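Local structure of 1,3-alpha-isomaltosidase (Kribbella flavida DSM 17836, 5X3I) at residues 341-346 against 457-462; 348-353 against 362-367; 395-400 against 408-413; 441-446 against 494-499. The protein hydrolyses the alpha-1,3-glucosidic linkages of the cyclic tetrasaccharide cyclobis-(1-6)-alpha-nigerosyl, releasing isomaltose inside the cell. The protein carries 1 engineered substitution. All coordinates share one frame; numbering follows the deposited sequence.

Contact 1 (341-346 against 457-462)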
loop_
_atom_site.group_PDB
_atom_site.type_symbol
_atom_site.label_atom_id
_atom_site.label_comp_id
_atom_site.label_asym_id
_atom_site.label_seq_id
_atom_site.Cartn_x
_atom_site.Cartn_y
_atom_site.Cartn_z
ATOM N N GLY A 341 1.273 2.019 -23.328
ATOM C CA GLY A 341 0.833 0.773 -22.784
ATOM C C GLY A 341 1.590 0.244 -21.578
ATOM O O GLY A 341 1.080 -0.557 -20.890
ATOM N N ILE A 342 2.822 0.708 -21.383
ATOM C CA ILE A 342 3.675 0.293 -20.296
ATOM C C ILE A 342 3.903 -1.210 -20.338
ATOM O O ILE A 342 3.916 -1.861 -19.336
ATOM C CB ILE A 342 3.158 0.714 -18.908
ATOM C CG1 ILE A 342 2.326 1.988 -18.957
ATOM C CG2 ILE A 342 4.286 0.858 -17.913
ATOM C CD1 ILE A 342 3.059 3.250 -19.297
ATOM N N THR A 343 4.059 -1.733 -21.532
ATOM C CA THR A 343 4.411 -3.106 -21.730
ATOM C C THR A 343 5.395 -3.246 -22.886
ATOM O O THR A 343 5.665 -4.309 -23.320
ATOM C CB THR A 343 3.163 -4.012 -21.883
ATOM O OG1 THR A 343 3.534 -5.375 -21.810
ATOM C CG2 THR A 343 2.481 -3.720 -23.183
ATOM N N ILE A 344 5.941 -2.129 -23.330
ATOM C CA ILE A 344 6.902 -2.098 -24.441
ATOM C C ILE A 344 8.064 -1.126 -24.161
ATOM O O ILE A 344 7.838 -0.042 -23.647
ATOM C CB ILE A 344 6.183 -1.686 -25.759
ATOM C CG1 ILE A 344 5.232 -2.792 -26.223
ATOM C CG2 ILE A 344 7.177 -1.337 -26.863
ATOM C CD1 ILE A 344 4.361 -2.394 -27.391
ATOM N N TRP A 345 9.300 -1.515 -24.471
ATOM C CA TRP A 345 10.445 -0.622 -24.245
ATOM C C TRP A 345 10.274 0.692 -25.026
ATOM O O TRP A 345 9.865 0.676 -26.176
ATOM C CB TRP A 345 11.762 -1.289 -24.661
ATOM C CG TRP A 345 12.229 -2.440 -23.814
ATOM C CD1 TRP A 345 12.022 -3.771 -24.045
ATOM C CD2 TRP A 345 13.020 -2.360 -22.627
ATOM N NE1 TRP A 345 12.628 -4.525 -23.064
ATOM C CE2 TRP A 345 13.244 -3.679 -22.180
ATOM C CE3 TRP A 345 13.561 -1.302 -21.896
ATOM C CZ2 TRP A 345 13.978 -3.961 -21.042
ATOM C CZ3 TRP A 345 14.291 -1.589 -20.761
ATOM C CH2 TRP A 345 14.489 -2.906 -20.345
ATOM N N ARG A 346 10.576 1.820 -24.401
ATOM C CA ARG A 346 10.509 3.093 -25.106
ATOM C C ARG A 346 11.375 3.080 -26.370
ATOM O O ARG A 346 12.489 2.543 -26.366
ATOM C CB ARG A 346 10.929 4.254 -24.210
ATOM C CG ARG A 346 10.816 5.609 -24.900
ATOM C CD ARG A 346 10.706 6.756 -23.897
ATOM N NE ARG A 346 11.949 7.003 -23.183
ATOM C CZ ARG A 346 12.792 7.990 -23.466
ATOM N NH1 ARG A 346 12.540 8.828 -24.464
ATOM N NH2 ARG A 346 13.882 8.148 -22.738
ATOM N N ARG A 457 4.783 -11.150 -21.404
ATOM C CA ARG A 457 5.453 -12.449 -21.357
ATOM C C ARG A 457 6.857 -12.418 -21.978
ATOM O O ARG A 457 7.792 -12.984 -21.414
ATOM C CB ARG A 457 4.609 -13.534 -22.037
ATOM C CG ARG A 457 5.258 -14.920 -22.039
ATOM C CD ARG A 457 4.276 -16.024 -22.449
ATOM N NE ARG A 457 3.190 -16.115 -21.486
ATOM C CZ ARG A 457 3.284 -16.725 -20.309
ATOM N NH1 ARG A 457 4.413 -17.335 -19.956
ATOM N NH2 ARG A 457 2.245 -16.732 -19.487
ATOM N N TYR A 458 7.007 -11.742 -23.115
ATOM C CA TYR A 458 8.314 -11.677 -23.774
ATOM C C TYR A 458 9.364 -10.974 -22.902
ATOM O O TYR A 458 10.558 -11.216 -23.052
ATOM C CB TYR A 458 8.207 -10.978 -25.133
ATOM C CG TYR A 458 8.107 -9.473 -25.043
ATOM C CD1 TYR A 458 6.906 -8.859 -24.723
ATOM C CD2 TYR A 458 9.210 -8.667 -25.285
ATOM C CE1 TYR A 458 6.805 -7.480 -24.644
ATOM C CE2 TYR A 458 9.122 -7.279 -25.209
ATOM C CZ TYR A 458 7.913 -6.696 -24.884
ATOM O OH TYR A 458 7.807 -5.336 -24.794
ATOM N N LEU A 459 8.923 -10.126 -21.975
ATOM C CA LEU A 459 9.858 -9.445 -21.083
ATOM C C LEU A 459 10.533 -10.436 -20.150
ATOM O O LEU A 459 11.725 -10.307 -19.870
ATOM C CB LEU A 459 9.168 -8.349 -20.268
ATOM C CG LEU A 459 8.514 -7.205 -21.038
ATOM C CD1 LEU A 459 7.527 -6.462 -20.133
ATOM C CD2 LEU A 459 9.563 -6.235 -21.594
ATOM N N VAL A 460 9.769 -11.411 -19.657
ATOM C CA VAL A 460 10.339 -12.468 -18.820
ATOM C C VAL A 460 11.000 -13.602 -19.629
ATOM O O VAL A 460 12.058 -14.089 -19.255
ATOM C CB VAL A 460 9.286 -13.079 -17.873
ATOM C CG1 VAL A 460 9.945 -14.040 -16.928
ATOM C CG2 VAL A 460 8.610 -11.992 -17.051
ATOM N N GLU A 461 10.374 -14.030 -20.718
ATOM C CA GLU A 461 10.871 -15.197 -21.448
ATOM C C GLU A 461 12.047 -14.877 -22.394
ATOM O O GLU A 461 13.006 -15.629 -22.454
ATOM C CB GLU A 461 9.723 -15.874 -22.201
ATOM C CG GLU A 461 8.716 -16.483 -21.236
ATOM C CD GLU A 461 7.682 -17.375 -21.893
ATOM O OE1 GLU A 461 7.666 -17.499 -23.131
ATOM O OE2 GLU A 461 6.854 -17.938 -21.147
ATOM N N HIS A 462 11.976 -13.767 -23.115
ATOM C CA HIS A 462 13.081 -13.348 -23.971
ATOM C C HIS A 462 14.093 -12.519 -23.187
ATOM O O HIS A 462 15.262 -12.871 -23.135
ATOM C CB HIS A 462 12.595 -12.575 -25.194
ATOM C CG HIS A 462 13.710 -12.012 -26.026
ATOM N ND1 HIS A 462 14.541 -12.801 -26.795
ATOM C CD2 HIS A 462 14.141 -10.739 -26.191
ATOM C CE1 HIS A 462 15.433 -12.036 -27.399
ATOM N NE2 HIS A 462 15.207 -10.781 -27.055
HETATM O O HOH W 1 9.680 -3.784 -26.497
#

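Contact 2 (348-353 against 362-367)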
loop_
_atom_site.group_PDB
_atom_site.type_symbol
_atom_site.label_atom_id
_atom_site.label_comp_id
_atom_site.label_asym_id
_atom_site.label_seq_id
_atom_site.Cartn_x
_atom_site.Cartn_y
_atom_site.Cartn_z
ATOM N N ALA A 348 10.782 1.428 -29.065
ATOM C CA ALA A 348 10.760 0.169 -29.796
ATOM C C ALA A 348 9.970 0.356 -31.079
ATOM O O ALA A 348 9.010 1.117 -31.107
ATOM C CB ALA A 348 10.157 -0.940 -28.963
ATOM N N VAL A 349 10.369 -0.349 -32.128
ATOM C CA VAL A 349 9.705 -0.251 -33.422
ATOM C C VAL A 349 9.054 -1.580 -33.816
ATOM O O VAL A 349 9.683 -2.629 -33.786
ATOM C CB VAL A 349 10.699 0.197 -34.508
ATOM C CG1 VAL A 349 10.067 0.127 -35.882
ATOM C CG2 VAL A 349 11.197 1.602 -34.206
ATOM N N TYR A 350 7.774 -1.532 -34.148
ATOM C CA TYR A 350 6.998 -2.744 -34.383
ATOM C C TYR A 350 5.743 -2.441 -35.189
ATOM O O TYR A 350 5.294 -1.307 -35.239
ATOM C CB TYR A 350 6.613 -3.392 -33.050
ATOM C CG TYR A 350 5.832 -2.452 -32.170
ATOM C CD1 TYR A 350 6.476 -1.486 -31.411
ATOM C CD2 TYR A 350 4.441 -2.505 -32.123
ATOM C CE1 TYR A 350 5.755 -0.601 -30.615
ATOM C CE2 TYR A 350 3.717 -1.630 -31.325
ATOM C CZ TYR A 350 4.385 -0.681 -30.579
ATOM O OH TYR A 350 3.686 0.184 -29.797
ATOM N N ALA A 351 5.160 -3.463 -35.794
ATOM C CA ALA A 351 3.860 -3.306 -36.420
ATOM C C ALA A 351 2.780 -3.498 -35.361
ATOM O O ALA A 351 2.761 -4.507 -34.687
ATOM C CB ALA A 351 3.684 -4.298 -37.552
ATOM N N VAL A 352 1.893 -2.522 -35.220
ATOM C CA VAL A 352 0.781 -2.602 -34.274
ATOM C C VAL A 352 -0.152 -3.775 -34.592
ATOM O O VAL A 352 -0.477 -4.019 -35.744
ATOM C CB VAL A 352 -0.038 -1.286 -34.271
ATOM C CG1 VAL A 352 -1.339 -1.438 -33.476
ATOM C CG2 VAL A 352 0.794 -0.128 -33.726
ATOM N N THR A 353 -0.581 -4.508 -33.572
ATOM C CA THR A 353 -1.570 -5.542 -33.800
ATOM C C THR A 353 -2.946 -4.918 -33.568
ATOM O O THR A 353 -3.321 -4.601 -32.430
ATOM C CB THR A 353 -1.331 -6.776 -32.880
ATOM O OG1 THR A 353 -1.014 -6.339 -31.558
ATOM C CG2 THR A 353 -0.160 -7.600 -33.390
ATOM N N GLU A 362 10.247 -11.026 -31.293
ATOM C CA GLU A 362 10.770 -10.757 -32.619
ATOM C C GLU A 362 9.961 -9.686 -33.367
ATOM O O GLU A 362 10.382 -9.240 -34.423
ATOM C CB GLU A 362 10.832 -12.055 -33.432
ATOM C CG GLU A 362 9.495 -12.744 -33.617
ATOM C CD GLU A 362 9.163 -13.759 -32.524
ATOM O OE1 GLU A 362 9.743 -13.699 -31.408
ATOM O OE2 GLU A 362 8.297 -14.623 -32.795
ATOM N N ASP A 363 8.817 -9.271 -32.825
ATOM C CA ASP A 363 8.064 -8.155 -33.401
ATOM C C ASP A 363 8.839 -6.843 -33.305
ATOM O O ASP A 363 8.578 -5.914 -34.055
ATOM C CB ASP A 363 6.713 -7.944 -32.703
ATOM C CG ASP A 363 5.784 -9.141 -32.797
ATOM O OD1 ASP A 363 6.010 -10.060 -33.605
ATOM O OD2 ASP A 363 4.792 -9.137 -32.056
ATOM N N PHE A 364 9.756 -6.760 -32.350
ATOM C CA PHE A 364 10.364 -5.487 -31.986
ATOM C C PHE A 364 11.754 -5.277 -32.595
ATOM O O PHE A 364 12.579 -6.183 -32.610
ATOM C CB PHE A 364 10.458 -5.366 -30.460
ATOM C CG PHE A 364 9.124 -5.396 -29.755
ATOM C CD1 PHE A 364 8.240 -4.325 -29.861
ATOM C CD2 PHE A 364 8.755 -6.489 -28.982
ATOM C CE1 PHE A 364 7.015 -4.349 -29.213
ATOM C CE2 PHE A 364 7.527 -6.522 -28.327
ATOM C CZ PHE A 364 6.654 -5.454 -28.440
ATOM N N SER A 365 11.996 -4.073 -33.091
ATOM C CA SER A 365 13.345 -3.630 -33.416
ATOM C C SER A 365 13.705 -2.494 -32.487
ATOM O O SER A 365 12.841 -1.726 -32.100
ATOM C CB SER A 365 13.463 -3.167 -34.871
ATOM O OG SER A 365 12.931 -4.134 -35.750
ATOM N N TYR A 366 14.982 -2.383 -32.156
ATOM C CA TYR A 366 15.469 -1.332 -31.283
ATOM C C TYR A 366 16.539 -0.516 -32.018
ATOM O O TYR A 366 17.544 -1.045 -32.472
ATOM C CB TYR A 366 15.992 -1.946 -29.976
ATOM C CG TYR A 366 14.943 -2.819 -29.314
ATOM C CD1 TYR A 366 14.004 -2.275 -28.447
ATOM C CD2 TYR A 366 14.861 -4.178 -29.595
ATOM C CE1 TYR A 366 13.019 -3.062 -27.861
ATOM C CE2 TYR A 366 13.883 -4.972 -29.013
ATOM C CZ TYR A 366 12.962 -4.402 -28.149
ATOM O OH TYR A 366 11.992 -5.178 -27.582
ATOM N N ARG A 367 16.294 0.776 -32.151
ATOM C CA ARG A 367 17.149 1.637 -32.955
ATOM C C ARG A 367 18.356 2.138 -32.183
ATOM O O ARG A 367 18.247 2.458 -30.998
ATOM C CB ARG A 367 16.337 2.815 -33.488
ATOM C CG ARG A 367 15.342 2.398 -34.553
ATOM C CD ARG A 367 16.075 1.683 -35.681
ATOM N NE ARG A 367 15.425 0.442 -36.097
ATOM C CZ ARG A 367 14.538 0.372 -37.081
ATOM N NH1 ARG A 367 14.196 1.473 -37.734
ATOM N NH2 ARG A 367 13.996 -0.793 -37.414
HETATM O O HOH W 2 10.274 -4.371 -35.882
HETATM O O HOH W 3 6.478 -5.971 -35.843
#

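Contact 3 (395-400 against 408-413)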
loop_
_atom_site.group_PDB
_atom_site.type_symbol
_atom_site.label_atom_id
_atom_site.label_comp_id
_atom_site.label_asym_id
_atom_site.label_seq_id
_atom_site.Cartn_x
_atom_site.Cartn_y
_atom_site.Cartn_z
ATOM N N PRO A 395 -1.620 -1.153 -13.171
ATOM C CA PRO A 395 -2.761 -1.883 -13.739
ATOM C C PRO A 395 -3.776 -0.943 -14.377
ATOM O O PRO A 395 -4.923 -0.875 -13.922
ATOM C CB PRO A 395 -3.359 -2.582 -12.520
ATOM C CG PRO A 395 -3.096 -1.601 -11.406
ATOM C CD PRO A 395 -1.767 -0.955 -11.719
ATOM N N LEU A 396 -3.338 -0.219 -15.398
ATOM C CA LEU A 396 -4.150 0.782 -16.076
ATOM C C LEU A 396 -3.823 0.818 -17.559
ATOM O O LEU A 396 -2.658 0.740 -17.939
ATOM C CB LEU A 396 -3.916 2.168 -15.477
ATOM C CG LEU A 396 -4.359 2.383 -14.032
ATOM C CD1 LEU A 396 -3.867 3.729 -13.506
ATOM C CD2 LEU A 396 -5.869 2.271 -13.950
ATOM N N GLN A 397 -4.857 0.956 -18.373
ATOM C CA GLN A 397 -4.713 1.099 -19.805
ATOM C C GLN A 397 -5.172 2.487 -20.237
ATOM O O GLN A 397 -6.363 2.779 -20.213
ATOM C CB GLN A 397 -5.521 0.031 -20.526
ATOM C CG GLN A 397 -5.276 -0.032 -22.013
ATOM C CD GLN A 397 -3.918 -0.633 -22.334
ATOM O OE1 GLN A 397 -3.320 -1.288 -21.498
ATOM N NE2 GLN A 397 -3.429 -0.393 -23.538
ATOM N N LYS A 398 -4.221 3.319 -20.649
ATOM C CA LYS A 398 -4.496 4.698 -21.033
ATOM C C LYS A 398 -5.500 4.776 -22.172
ATOM O O LYS A 398 -5.406 4.041 -23.151
ATOM C CB LYS A 398 -3.212 5.418 -21.433
ATOM C CG LYS A 398 -2.244 5.667 -20.294
ATOM C CD LYS A 398 -1.139 6.601 -20.737
ATOM C CE LYS A 398 -0.112 6.809 -19.650
ATOM N NZ LYS A 398 0.964 7.730 -20.069
ATOM N N THR A 399 -6.512 5.611 -21.985
ATOM C CA THR A 399 -7.508 5.888 -23.013
ATOM C C THR A 399 -7.309 7.193 -23.792
ATOM O O THR A 399 -8.059 7.478 -24.712
ATOM C CB THR A 399 -8.895 5.919 -22.392
ATOM O OG1 THR A 399 -8.901 6.861 -21.315
ATOM C CG2 THR A 399 -9.231 4.552 -21.851
ATOM N N GLU A 400 -6.305 7.979 -23.424
ATOM C CA GLU A 400 -6.161 9.325 -23.970
ATOM C C GLU A 400 -5.593 9.340 -25.387
ATOM O O GLU A 400 -5.521 10.387 -26.018
ATOM C CB GLU A 400 -5.286 10.178 -23.051
ATOM C CG GLU A 400 -3.816 9.839 -23.122
ATOM C CD GLU A 400 -3.080 10.146 -21.835
ATOM O OE1 GLU A 400 -3.435 9.555 -20.795
ATOM O OE2 GLU A 400 -2.149 10.977 -21.867
ATOM N N ALA A 408 -5.491 0.280 -29.638
ATOM C CA ALA A 408 -5.962 -1.017 -30.088
ATOM C C ALA A 408 -6.267 -1.924 -28.894
ATOM O O ALA A 408 -7.259 -2.629 -28.898
ATOM C CB ALA A 408 -4.944 -1.671 -31.000
ATOM N N ASP A 409 -5.404 -1.895 -27.878
ATOM C CA ASP A 409 -5.574 -2.755 -26.709
ATOM C C ASP A 409 -6.768 -2.307 -25.850
ATOM O O ASP A 409 -7.507 -3.134 -25.339
ATOM C CB ASP A 409 -4.293 -2.791 -25.867
ATOM C CG ASP A 409 -3.141 -3.546 -26.567
ATOM O OD1 ASP A 409 -3.348 -4.063 -27.675
ATOM O OD2 ASP A 409 -2.034 -3.628 -25.997
ATOM N N ALA A 410 -6.941 -0.999 -25.694
ATOM C CA ALA A 410 -8.064 -0.477 -24.928
ATOM C C ALA A 410 -9.373 -0.896 -25.589
ATOM O O ALA A 410 -10.309 -1.305 -24.919
ATOM C CB ALA A 410 -7.985 1.028 -24.805
ATOM N N ALA A 411 -9.416 -0.805 -26.912
ATOM C CA ALA A 411 -10.601 -1.191 -27.658
ATOM C C ALA A 411 -10.860 -2.683 -27.500
ATOM O O ALA A 411 -11.999 -3.092 -27.327
ATOM C CB ALA A 411 -10.462 -0.826 -29.124
ATOM N N ALA A 412 -9.803 -3.490 -27.562
ATOM C CA ALA A 412 -9.940 -4.919 -27.336
ATOM C C ALA A 412 -10.458 -5.205 -25.929
ATOM O O ALA A 412 -11.225 -6.127 -25.740
ATOM C CB ALA A 412 -8.627 -5.627 -27.557
ATOM N N MET A 413 -10.017 -4.422 -24.954
ATOM C CA MET A 413 -10.443 -4.624 -23.576
ATOM C C MET A 413 -11.955 -4.485 -23.445
ATOM O O MET A 413 -12.597 -5.288 -22.784
ATOM C CB MET A 413 -9.757 -3.635 -22.638
ATOM C CG MET A 413 -8.321 -3.956 -22.313
ATOM S SD MET A 413 -7.571 -2.723 -21.253
ATOM C CE MET A 413 -8.258 -3.139 -19.664
HETATM O O HOH W 4 -1.095 -2.155 -24.224
#

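Contact 4 (441-446 against 494-499)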
loop_
_atom_site.group_PDB
_atom_site.type_symbol
_atom_site.label_atom_id
_atom_site.label_comp_id
_atom_site.label_asym_id
_atom_site.label_seq_id
_atom_site.Cartn_x
_atom_site.Cartn_y
_atom_site.Cartn_z
ATOM N N PRO A 441 -7.714 -3.353 -16.100
ATOM C CA PRO A 441 -7.973 -4.731 -16.531
ATOM C C PRO A 441 -8.654 -5.494 -15.404
ATOM O O PRO A 441 -8.321 -5.284 -14.245
ATOM C CB PRO A 441 -6.574 -5.288 -16.821
ATOM C CG PRO A 441 -5.677 -4.516 -15.930
ATOM C CD PRO A 441 -6.290 -3.118 -15.822
ATOM N N ASP A 442 -9.568 -6.392 -15.717
ATOM C CA ASP A 442 -10.254 -7.025 -14.620
ATOM C C ASP A 442 -9.476 -8.277 -14.275
ATOM O O ASP A 442 -9.705 -9.342 -14.827
ATOM C CB ASP A 442 -11.689 -7.349 -15.060
ATOM C CG ASP A 442 -12.552 -7.921 -13.958
ATOM O OD1 ASP A 442 -12.047 -8.322 -12.901
ATOM O OD2 ASP A 442 -13.771 -7.986 -14.185
ATOM N N LEU A 443 -8.712 -8.176 -13.202
ATOM C CA LEU A 443 -7.724 -9.191 -12.866
ATOM C C LEU A 443 -8.356 -10.158 -11.884
ATOM O O LEU A 443 -7.702 -11.058 -11.380
ATOM C CB LEU A 443 -6.442 -8.558 -12.307
ATOM C CG LEU A 443 -5.665 -7.695 -13.317
ATOM C CD1 LEU A 443 -4.528 -6.959 -12.654
ATOM C CD2 LEU A 443 -5.155 -8.523 -14.510
ATOM N N SER A 444 -9.644 -9.948 -11.617
ATOM C CA SER A 444 -10.383 -10.844 -10.737
ATOM C C SER A 444 -10.607 -12.225 -11.346
ATOM O O SER A 444 -10.955 -13.151 -10.631
ATOM C CB SER A 444 -11.739 -10.239 -10.355
ATOM O OG SER A 444 -12.710 -10.454 -11.361
ATOM N N VAL A 445 -10.441 -12.363 -12.658
ATOM C CA VAL A 445 -10.641 -13.669 -13.284
ATOM C C VAL A 445 -9.462 -14.101 -14.163
ATOM O O VAL A 445 -8.751 -13.277 -14.738
ATOM C CB VAL A 445 -11.930 -13.713 -14.130
ATOM C CG1 VAL A 445 -13.161 -13.519 -13.242
ATOM C CG2 VAL A 445 -11.882 -12.680 -15.221
ATOM N N GLN A 446 -9.292 -15.412 -14.272
ATOM C CA GLN A 446 -8.110 -15.990 -14.882
ATOM C C GLN A 446 -7.900 -15.574 -16.344
ATOM O O GLN A 446 -6.771 -15.270 -16.727
ATOM C CB GLN A 446 -8.162 -17.515 -14.780
ATOM C CG GLN A 446 -6.854 -18.187 -15.167
ATOM C CD GLN A 446 -5.693 -17.762 -14.292
ATOM O OE1 GLN A 446 -5.716 -17.937 -13.080
ATOM N NE2 GLN A 446 -4.666 -17.202 -14.911
ATOM N N ASN A 494 -11.256 -3.459 -2.765
ATOM C CA ASN A 494 -10.175 -3.744 -1.842
ATOM C C ASN A 494 -9.369 -4.982 -2.261
ATOM O O ASN A 494 -8.201 -5.100 -1.919
ATOM C CB ASN A 494 -10.701 -3.939 -0.413
ATOM C CG ASN A 494 -11.039 -2.627 0.282
ATOM O OD1 ASN A 494 -10.458 -1.585 -0.003
ATOM N ND2 ASN A 494 -11.968 -2.688 1.226
ATOM N N LEU A 495 -10.005 -5.900 -2.980
ATOM C CA LEU A 495 -9.335 -7.120 -3.416
ATOM C C LEU A 495 -8.447 -6.905 -4.646
ATOM O O LEU A 495 -7.555 -7.710 -4.898
ATOM C CB LEU A 495 -10.347 -8.223 -3.725
ATOM C CG LEU A 495 -11.140 -8.819 -2.556
ATOM C CD1 LEU A 495 -12.072 -9.902 -3.064
ATOM C CD2 LEU A 495 -10.215 -9.381 -1.489
ATOM N N TYR A 496 -8.702 -5.829 -5.392
ATOM C CA TYR A 496 -8.018 -5.598 -6.655
ATOM C C TYR A 496 -6.489 -5.705 -6.552
ATOM O O TYR A 496 -5.917 -6.420 -7.339
ATOM C CB TYR A 496 -8.381 -4.243 -7.275
ATOM C CG TYR A 496 -7.886 -4.152 -8.707
ATOM C CD1 TYR A 496 -8.633 -4.672 -9.746
ATOM C CD2 TYR A 496 -6.653 -3.588 -9.002
ATOM C CE1 TYR A 496 -8.189 -4.615 -11.042
ATOM C CE2 TYR A 496 -6.188 -3.532 -10.297
ATOM C CZ TYR A 496 -6.956 -4.051 -11.311
ATOM O OH TYR A 496 -6.511 -3.976 -12.597
ATOM N N PRO A 497 -5.842 -5.021 -5.586
ATOM C CA PRO A 497 -4.376 -5.137 -5.550
ATOM C C PRO A 497 -3.871 -6.550 -5.246
ATOM O O PRO A 497 -2.756 -6.865 -5.665
ATOM C CB PRO A 497 -3.964 -4.169 -4.436
ATOM C CG PRO A 497 -5.217 -4.010 -3.577
ATOM C CD PRO A 497 -6.334 -4.067 -4.573
ATOM N N VAL A 498 -4.661 -7.364 -4.546
ATOM C CA VAL A 498 -4.325 -8.769 -4.350
ATOM C C VAL A 498 -4.287 -9.529 -5.684
ATOM O O VAL A 498 -3.303 -10.210 -5.975
ATOM C CB VAL A 498 -5.314 -9.501 -3.417
ATOM C CG1 VAL A 498 -4.717 -10.859 -3.018
ATOM C CG2 VAL A 498 -5.638 -8.663 -2.179
ATOM N N HIS A 499 -5.360 -9.418 -6.465
ATOM C CA HIS A 499 -5.439 -10.026 -7.788
ATOM C C HIS A 499 -4.270 -9.567 -8.664
ATOM O O HIS A 499 -3.715 -10.349 -9.427
ATOM C CB HIS A 499 -6.755 -9.674 -8.500
ATOM C CG HIS A 499 -7.987 -10.193 -7.823
ATOM N ND1 HIS A 499 -8.117 -11.498 -7.403
ATOM C CD2 HIS A 499 -9.158 -9.580 -7.509
ATOM C CE1 HIS A 499 -9.309 -11.668 -6.855
ATOM N NE2 HIS A 499 -9.963 -10.521 -6.913
#

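Contact 1 (341-346 against 457-462)
Thr343 meets helix 457-461 through its backbone: Tyr458 OH donates a hydrogen bond to Thr343 O over 2.8 Å, at a C=O...donor angle of 134° and tilted 15° from the carbonyl plane. Tyr458 CG lies between its own backbone N and carbonyl carbon (chi1 77°), which carries the hydroxyl to the loop. The carbonyl oxygen lies at the edge of the phenol ring. Ile344 follows, its CA only 3.4 Å from Tyr458 OH and its CG1 branch crossing the tyrosine at about a right angle. At Trp345 the backbone N donates to a water, which in turn gives a hydrogen bond to Tyr458 OH across 3.0 Å, so the hydroxyl joins two successive parts of the loop. The indole swings back to the helix, where Trp345 NE1 is 3.8 Å from Leu459 CD2; Phe463, Trp336 and Trp372 also meet this ring. With Leu459 also touching Leu391 of strand 388-393, the contact is TIM-barrel packing, a loop that follows strand 330-333 held against a short helix preceding strand 467-470.

Contact 2 (348-353 against 362-367)
Two backbone hydrogen bonds pair Val349 with Ser365. Val349 N donates to Ser365 O over 2.8 Å with an N-H...acceptor angle of 164°, and Ser365 N returns a bond of similar length and straightness to Val349 O; both donors lie in the plane of the carbonyl they meet. A weaker CA-H...O contact adds Phe364 CA, 3.4 Å from Val349 O. Water extends the polar contacts: one molecule donates to Val349 O and is hydrogen-bonded to Ser365 OG, while another accepts from Ala351 N and donates to Asp363 O. The two backbone bonds make Val349 and Ser365 an antiparallel hydrogen-bonded pair in a short, weakly bonded two-stranded hairpin, 348-349 with 365-366, carried on the long excursion between barrel strands 330-333 and 388-393.

Aromatic contacts cluster beside the pairing. Tyr350 and Phe364 form an offset edge-to-face pair, centroids 5.3 Å apart and planes at 69°, in which Phe364 CE1 comes over a face of the tyrosine, 3.6 Å from Tyr350 CD1. A chi1 of 58° sets the Tyr350 ring between its own backbone N and carbonyl carbon, with the two aromatic side chains side by side and pointing the same way. His359 touches both rings.

Apolar contact is made by Ala348, whose CB is 3.7 Å from Tyr366 CE1 and 4.0 Å from Phe364 CD1. On the other face of the pairing, Val349 CG1 lies over the Arg367 guanidinium.

Contact 3 (395-400 against 408-413)
Gln397 and Met413 make the close part of this contact: Met413 SD approaches Gln397 CB to 3.5 Å and Gln397 CG to 3.6 Å, the two side chains crossing at a slant. Ala410 adds its methyl, with CB 4.0 Å from Gln397 CG. The glutamine extends toward the helix because CG is anti to the backbone N (chi1 -171°), and a bend at chi2 of 73° then carries the amide along the helix to Asp409. There Gln397 NE2 lies 3.5 Å from Asp409 CB, a packing contact, and the amide and carboxylate planes are 47° apart. The polar ends are joined through water instead: it accepts from Gln397 NE2 at 3.0 Å and donates to Asp409 OD2. Gln397 NE2 also donates to Val406 O, and Asp409 OD1 accepts from Gln405 NE2, so both groups are held from within helix 404-415. The side toward Lys398 and Thr399 is looser, its nearest approach being Lys398 O to Ala410 CB at 4.3 Å. This is the junction where the loop leaving barrel strand 388-393 folds back on helix 404-415, while Trp452 of helix 446-454 packs against both Gln397 and Met413.

Contact 4 (441-446 against 494-499)
With chi1 at -168°, Tyr496 turns CG away from the backbone N and beside the carbonyl carbon, which sends the phenol across to Pro441, whereas His499 has CG anti to the carbonyl carbon and lays a face of its imidazole against Ser444 CA. The tyrosine hydroxyl donates to Pro441 O over 2.8 Å, at a C=O...donor angle of 145° and in the carbonyl plane; the oxygen in turn lies in the plane of the phenol ring, at its edge. The same hydroxyl touches the proline ring, with Pro441 CD 3.3 Å from Tyr496 OH. Leu443 crosses the tyrosine at a slant, its CD1 branch 4.0 Å from Tyr496 CZ.

At His499, Ser444 CA sits 3.7 Å from the ring centroid and 12° off the normal, the geometry of a CH-pi contact over the face. Leu443 O comes 3.3 Å from His499 CB. An Asx turn shapes the loop here: Asp442 OD1 accepts both Ser444 N and Ser444 OG, the latter over 2.7 Å, and the two donors reach it from the same face of the carboxylate. His499 ND1 is hydrogen-bonded to a glycerol, probably from the crystallisation liquor.

Tyr496 is about 8 Å, side chain to side chain, from Glu474, an active-site residue by similarity. The contact joins the N-terminal part of helix 496-510 to the loop leading into helix 446-454, whose Trp452 packs on Pro441 and Leu443.

All four contacts lie in the family 31 TIM-barrel domain. Contact 2 closes first and is nested, like contact 3, within the loop closed by contact 1, whereas the segments of contacts 1 and 4 alternate along the chain. Contacts 1 and 2 have centres about 11 Å apart and touch, with Tyr458 CZ 3.5 Å from Phe364 CE2. Contacts 3 and 4, centres about 16 Å apart, meet where Met413 CE is 3.5 Å from Pro441 CA. Contact 2 reaches contact 3 through Thr353 and Ala408. The series thus runs from the surface hairpin to contact 4, about 30 Å between centres, connecting outer excursions of the barrel with packing nearer the inferred active site.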